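Local coordinates for protein cytochrome P450 (Rhodococcus erythropolis, PDB 3WEC) that is a heme-dependent cytochrome P450 monooxygenase that N-hydroxylates the quinoline ring of aurachin alkaloids, a step essential to their antibiotic activity, at residues Ile164-Pro168 with Pro221-Val225; Arg381-Val387 with Leu405-Arg411. All coordinates share one frame; numbering follows the deposited sequence.

Contact 1 comes first along the chain. It joins the end of helix 155-165 to the start of helix 224-230, closing a mainly helical excursion that includes helices 172-182 and 194-216. The chain then runs through the long helix 240-271 and on to helix 364-381. Contact 2 begins at the last residue of that helix. It pairs strand 384-387 with strand 407-410 and closes a short excursion without helix or strand. The two contacts lie in series, neither nesting nor crossing, with centres 34 Å apart and nearest atoms about 23 Å apart. Both have side chains resting on helix 240-271, contact 1 near Cys247 and contact 2 near Leu266.

Contact 1 of 2, residues Ile164-Pro168 with Pro221-Val225; sequences ILGIP and PEGLV
Leu165 O accepts a hydrogen bond from Val225 N at 3.3 Å. The N-H points fairly straight at the oxygen (159°), and the donor sits 27° out of the carbonyl plane. One residue back, Leu224 N makes a weak, bent bond to Ile164 O at 2.9 Å. The last carbonyls of helix 155-165 thus meet the first amides of helix 224-230. Gly166 ends the first helix in a Schellman motif, and Gly223 is the N-cap residue of the second. Neither has a side chain, which lets the two backbones come close, with Gly166 CA 3.5 Å from Glu222 O. Pro221 lays its ring against the Gly166 carbonyl, CD 3.3 Å from Gly166 O. It also meets the Pro168 ring at about a right angle, with Pro168 CG 3.8 Å from Pro221 CD. Val225 has CG2 beside its own backbone N, where it reaches Leu165 O at 3.2 Å. The same methyl lies 4.2 Å from Leu165 CD2. Glu222 turns outward to salt bridges with Arg226 and Arg227. Around this junction, Leu165 and Val225 pack on Cys247 of helix 240-271, while Ile167 and Pro168 touch Tyr210 of helix 194-216.

Contact 2 of 2, residues Arg381-Val387 with Leu405-Arg411; sequences RYRSIEV and LSVAVSR
The Tyr382 ring is covered on one face by Val409 CG2, which makes a CH-pi contact 3.4 Å from the ring centroid and 10° off its normal. Arg381 CG lies over the centre of the opposite face, and Ser410 O sits at the ring edge, in plane. With CG anti to its amide nitrogen (chi1 -169°) and the chain extended to NE, Arg381 runs across the ring and brings its guanidinium to Arg411. The two guanidiniums face each other, offset, with planes 39° apart. They are like charges with no hydrogen bond between them. Arg381 NH2 also forms a salt bridge with Glu143, which probably offsets part of this charge. Arg411 NH1 donates to a lone pair of Arg381 O at 3.3 Å.

Just before the strand, Arg383 N bonds to Ser410 O at 2.6 Å. Within the antiparallel pair, Ser410 N bonds to Ser384 O. Glu386 N reaches Ala408 O at 2.9 Å, and Ala408 N returns to Glu386 O at 2.7 Å. On the other face, Ile385 CD1 lies 3.9 Å from Val407 CB.

Strand 384-387 closely follows helix 364-381. The C-terminal strand 407-410 returns to pair with it, a small two-stranded sheet at the edge of the P450 fold. Tyr382 OH bonds to Val139 O of helix 128-141, Ile385 and Leu405 rest on Leu266 of helix 240-271, and Val407 touches Ala148 of helix 148-153.

Contact 1 of 2, residues Ile164-Pro168 with Pro221-Val225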
loop_
_atom_site.group_PDB
_atom_site.type_symbol
_atom_site.label_atom_id
_atom_site.label_comp_id
_atom_site.label_asym_id
_atom_site.label_seq_id
_atom_site.Cartn_x
_atom_site.Cartn_y
_atom_site.Cartn_z
ATOM N N ILE A 164 9.552 -2.895 14.514
ATOM C CA ILE A 164 9.150 -1.478 14.662
ATOM C C ILE A 164 8.160 -1.231 15.851
ATOM O O ILE A 164 8.328 -0.272 16.607
ATOM C CB ILE A 164 8.520 -0.885 13.360
ATOM C CG1 ILE A 164 9.385 -1.112 12.098
ATOM C CG2 ILE A 164 8.251 0.617 13.515
ATOM C CD1 ILE A 164 10.612 -0.220 11.968
ATOM N N LEU A 165 7.146 -2.081 15.995
ATOM C CA LEU A 165 6.083 -1.925 17.008
ATOM C C LEU A 165 6.487 -2.290 18.464
ATOM O O LEU A 165 5.865 -1.834 19.425
ATOM C CB LEU A 165 4.880 -2.763 16.622
ATOM C CG LEU A 165 3.955 -2.348 15.479
ATOM C CD1 LEU A 165 3.332 -3.584 14.810
ATOM C CD2 LEU A 165 2.855 -1.479 16.027
ATOM N N GLY A 166 7.508 -3.142 18.606
ATOM C CA GLY A 166 7.991 -3.550 19.919
ATOM C C GLY A 166 7.092 -4.652 20.421
ATOM O O GLY A 166 6.727 -4.676 21.603
ATOM N N ILE A 167 6.696 -5.554 19.512
ATOM C CA ILE A 167 5.925 -6.736 19.929
ATOM C C ILE A 167 6.860 -7.685 20.716
ATOM O O ILE A 167 7.916 -8.081 20.218
ATOM C CB ILE A 167 5.264 -7.455 18.739
ATOM C CG1 ILE A 167 4.378 -6.501 17.909
ATOM C CG2 ILE A 167 4.496 -8.685 19.189
ATOM C CD1 ILE A 167 3.172 -5.899 18.619
ATOM N N PRO A 168 6.473 -8.025 21.954
ATOM C CA PRO A 168 7.265 -8.887 22.850
ATOM C C PRO A 168 7.433 -10.265 22.225
ATOM O O PRO A 168 6.551 -10.712 21.482
ATOM C CB PRO A 168 6.404 -8.988 24.116
ATOM C CG PRO A 168 5.439 -7.837 24.043
ATOM C CD PRO A 168 5.229 -7.540 22.587
ATOM N N PRO A 221 8.058 -3.375 25.060
ATOM C CA PRO A 221 9.432 -3.140 24.621
ATOM C C PRO A 221 9.607 -1.759 23.971
ATOM O O PRO A 221 8.612 -1.117 23.593
ATOM C CB PRO A 221 9.634 -4.239 23.571
ATOM C CG PRO A 221 8.805 -5.368 24.092
ATOM C CD PRO A 221 7.603 -4.744 24.757
ATOM N N GLU A 222 10.862 -1.319 23.855
ATOM C CA GLU A 222 11.235 -0.212 22.963
ATOM C C GLU A 222 10.572 -0.365 21.584
ATOM O O GLU A 222 10.570 -1.457 21.007
ATOM C CB GLU A 222 12.753 -0.160 22.763
ATOM C CG GLU A 222 13.578 0.143 24.001
ATOM C CD GLU A 222 13.447 1.579 24.517
ATOM O OE1 GLU A 222 12.702 2.399 23.923
ATOM O OE2 GLU A 222 14.106 1.876 25.545
ATOM N N GLY A 223 9.997 0.717 21.061
ATOM C CA GLY A 223 9.306 0.666 19.760
ATOM C C GLY A 223 8.052 1.520 19.711
ATOM O O GLY A 223 7.876 2.411 20.536
ATOM N N LEU A 224 7.162 1.198 18.775
ATOM C CA LEU A 224 6.148 2.139 18.304
ATOM C C LEU A 224 5.002 2.271 19.258
ATOM O O LEU A 224 4.606 3.384 19.562
ATOM C CB LEU A 224 5.625 1.787 16.886
ATOM C CG LEU A 224 4.754 2.914 16.305
ATOM C CD1 LEU A 224 5.589 4.175 16.115
ATOM C CD2 LEU A 224 4.053 2.511 15.017
ATOM N N VAL A 225 4.482 1.133 19.740
ATOM C CA VAL A 225 3.417 1.133 20.743
ATOM C C VAL A 225 3.807 2.007 21.896
ATOM O O VAL A 225 3.021 2.840 22.334
ATOM C CB VAL A 225 3.087 -0.267 21.301
ATOM C CG1 VAL A 225 1.884 -0.165 22.215
ATOM C CG2 VAL A 225 2.789 -1.223 20.177
#

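Contact 2 of 2, residues Arg381-Val387 with Leu405-Arg411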
loop_
_atom_site.group_PDB
_atom_site.type_symbol
_atom_site.label_atom_id
_atom_site.label_comp_id
_atom_site.label_asym_id
_atom_site.label_seq_id
_atom_site.Cartn_x
_atom_site.Cartn_y
_atom_site.Cartn_z
ATOM N N ARG A 381 23.378 -11.504 -4.143
ATOM C CA ARG A 381 23.278 -12.962 -4.059
ATOM C C ARG A 381 23.068 -13.708 -5.412
ATOM O O ARG A 381 23.594 -14.807 -5.608
ATOM C CB ARG A 381 22.138 -13.317 -3.096
ATOM C CG ARG A 381 22.130 -14.785 -2.733
ATOM C CD ARG A 381 21.336 -15.136 -1.475
ATOM N NE ARG A 381 21.662 -16.530 -1.221
ATOM C CZ ARG A 381 22.736 -16.935 -0.533
ATOM N NH1 ARG A 381 23.531 -16.049 0.063
ATOM N NH2 ARG A 381 22.978 -18.226 -0.405
ATOM N N TYR A 382 22.297 -13.121 -6.328
ATOM C CA TYR A 382 21.817 -13.854 -7.516
ATOM C C TYR A 382 22.186 -13.171 -8.830
ATOM O O TYR A 382 22.134 -11.947 -8.946
ATOM C CB TYR A 382 20.276 -14.101 -7.443
ATOM C CG TYR A 382 19.820 -14.871 -6.207
ATOM C CD1 TYR A 382 20.289 -16.163 -5.970
ATOM C CD2 TYR A 382 18.932 -14.311 -5.272
ATOM C CE1 TYR A 382 19.905 -16.877 -4.854
ATOM C CE2 TYR A 382 18.533 -15.025 -4.132
ATOM C CZ TYR A 382 19.041 -16.314 -3.937
ATOM O OH TYR A 382 18.704 -17.086 -2.857
ATOM N N ARG A 383 22.578 -13.972 -9.815
ATOM C CA ARG A 383 22.878 -13.449 -11.162
ATOM C C ARG A 383 21.610 -13.293 -12.028
ATOM O O ARG A 383 21.532 -12.378 -12.856
ATOM C CB ARG A 383 23.963 -14.272 -11.893
ATOM C CG ARG A 383 23.472 -15.389 -12.826
ATOM C CD ARG A 383 24.219 -15.475 -14.171
ATOM N NE ARG A 383 25.616 -15.060 -14.060
ATOM C CZ ARG A 383 26.043 -13.799 -14.152
ATOM N NH1 ARG A 383 25.190 -12.808 -14.375
ATOM N NH2 ARG A 383 27.330 -13.521 -14.018
ATOM N N SER A 384 20.637 -14.184 -11.838
ATOM C CA SER A 384 19.390 -14.141 -12.598
ATOM C C SER A 384 18.203 -14.536 -11.717
ATOM O O SER A 384 18.344 -15.283 -10.730
ATOM C CB SER A 384 19.470 -15.053 -13.824
ATOM O OG SER A 384 19.376 -16.408 -13.436
ATOM N N ILE A 385 17.044 -13.979 -12.047
ATOM C CA ILE A 385 15.788 -14.443 -11.473
ATOM C C ILE A 385 14.788 -14.612 -12.614
ATOM O O ILE A 385 14.732 -13.808 -13.540
ATOM C CB ILE A 385 15.263 -13.558 -10.297
ATOM C CG1 ILE A 385 13.885 -12.959 -10.575
ATOM C CG2 ILE A 385 16.278 -12.516 -9.834
ATOM C CD1 ILE A 385 12.774 -13.720 -9.876
ATOM N N GLU A 386 14.045 -15.702 -12.568
ATOM C CA GLU A 386 12.972 -15.914 -13.526
ATOM C C GLU A 386 11.719 -16.461 -12.851
ATOM O O GLU A 386 11.770 -17.452 -12.118
ATOM C CB GLU A 386 13.432 -16.819 -14.650
ATOM C CG GLU A 386 14.259 -17.989 -14.165
ATOM C CD GLU A 386 15.415 -18.330 -15.091
ATOM O OE1 GLU A 386 15.173 -18.980 -16.129
ATOM O OE2 GLU A 386 16.574 -17.969 -14.755
ATOM N N VAL A 387 10.594 -15.808 -13.110
ATOM C CA VAL A 387 9.315 -16.245 -12.569
ATOM C C VAL A 387 8.519 -16.997 -13.641
ATOM O O VAL A 387 8.584 -16.658 -14.826
ATOM C CB VAL A 387 8.516 -15.064 -11.965
ATOM C CG1 VAL A 387 9.424 -14.180 -11.111
ATOM C CG2 VAL A 387 7.826 -14.242 -13.045
ATOM N N LEU A 405 3.766 -17.438 -6.656
ATOM C CA LEU A 405 4.899 -17.071 -7.520
ATOM C C LEU A 405 5.971 -18.150 -7.457
ATOM O O LEU A 405 6.457 -18.482 -6.366
ATOM C CB LEU A 405 5.455 -15.688 -7.111
ATOM C CG LEU A 405 6.302 -14.897 -8.121
ATOM C CD1 LEU A 405 5.507 -14.489 -9.370
ATOM C CD2 LEU A 405 6.892 -13.672 -7.442
ATOM N N SER A 406 6.282 -18.758 -8.603
ATOM C CA SER A 406 7.397 -19.706 -8.686
ATOM C C SER A 406 8.575 -18.992 -9.283
ATOM O O SER A 406 8.472 -18.447 -10.377
ATOM C CB SER A 406 7.045 -20.895 -9.563
ATOM O OG SER A 406 5.670 -21.112 -9.393
ATOM N N VAL A 407 9.685 -18.964 -8.559
ATOM C CA VAL A 407 10.859 -18.279 -9.077
ATOM C C VAL A 407 12.033 -19.218 -9.132
ATOM O O VAL A 407 12.312 -19.948 -8.177
ATOM C CB VAL A 407 11.201 -16.949 -8.337
ATOM C CG1 VAL A 407 10.036 -16.449 -7.488
ATOM C CG2 VAL A 407 12.454 -17.064 -7.500
ATOM N N ALA A 408 12.697 -19.206 -10.273
ATOM C CA ALA A 408 13.986 -19.854 -10.412
ATOM C C ALA A 408 15.036 -18.783 -10.228
ATOM O O ALA A 408 14.876 -17.633 -10.638
ATOM C CB ALA A 408 14.122 -20.526 -11.756
ATOM N N VAL A 409 16.125 -19.187 -9.605
ATOM C CA VAL A 409 17.110 -18.271 -9.112
ATOM C C VAL A 409 18.486 -18.903 -9.364
ATOM O O VAL A 409 18.603 -20.130 -9.407
ATOM C CB VAL A 409 16.848 -18.076 -7.622
ATOM C CG1 VAL A 409 17.721 -19.016 -6.788
ATOM C CG2 VAL A 409 17.028 -16.625 -7.243
ATOM N N SER A 410 19.518 -18.077 -9.540
ATOM C CA SER A 410 20.875 -18.577 -9.842
ATOM C C SER A 410 21.970 -17.667 -9.244
ATOM O O SER A 410 21.837 -16.440 -9.256
ATOM C CB SER A 410 21.038 -18.746 -11.352
ATOM O OG SER A 410 22.375 -18.560 -11.740
ATOM N N ARG A 411 23.041 -18.282 -8.730
ATOM C CA ARG A 411 24.074 -17.579 -7.932
ATOM C C ARG A 411 25.133 -16.825 -8.751
ATOM O O ARG A 411 26.006 -17.427 -9.375
ATOM C CB ARG A 411 24.749 -18.562 -6.955
ATOM C CG ARG A 411 23.785 -19.168 -5.943
ATOM C CD ARG A 411 23.368 -18.163 -4.866
ATOM N NE ARG A 411 24.001 -18.484 -3.583
ATOM C CZ ARG A 411 25.009 -17.753 -2.992
ATOM N NH1 ARG A 411 25.453 -16.629 -3.580
ATOM N NH2 ARG A 411 25.519 -18.164 -1.827
#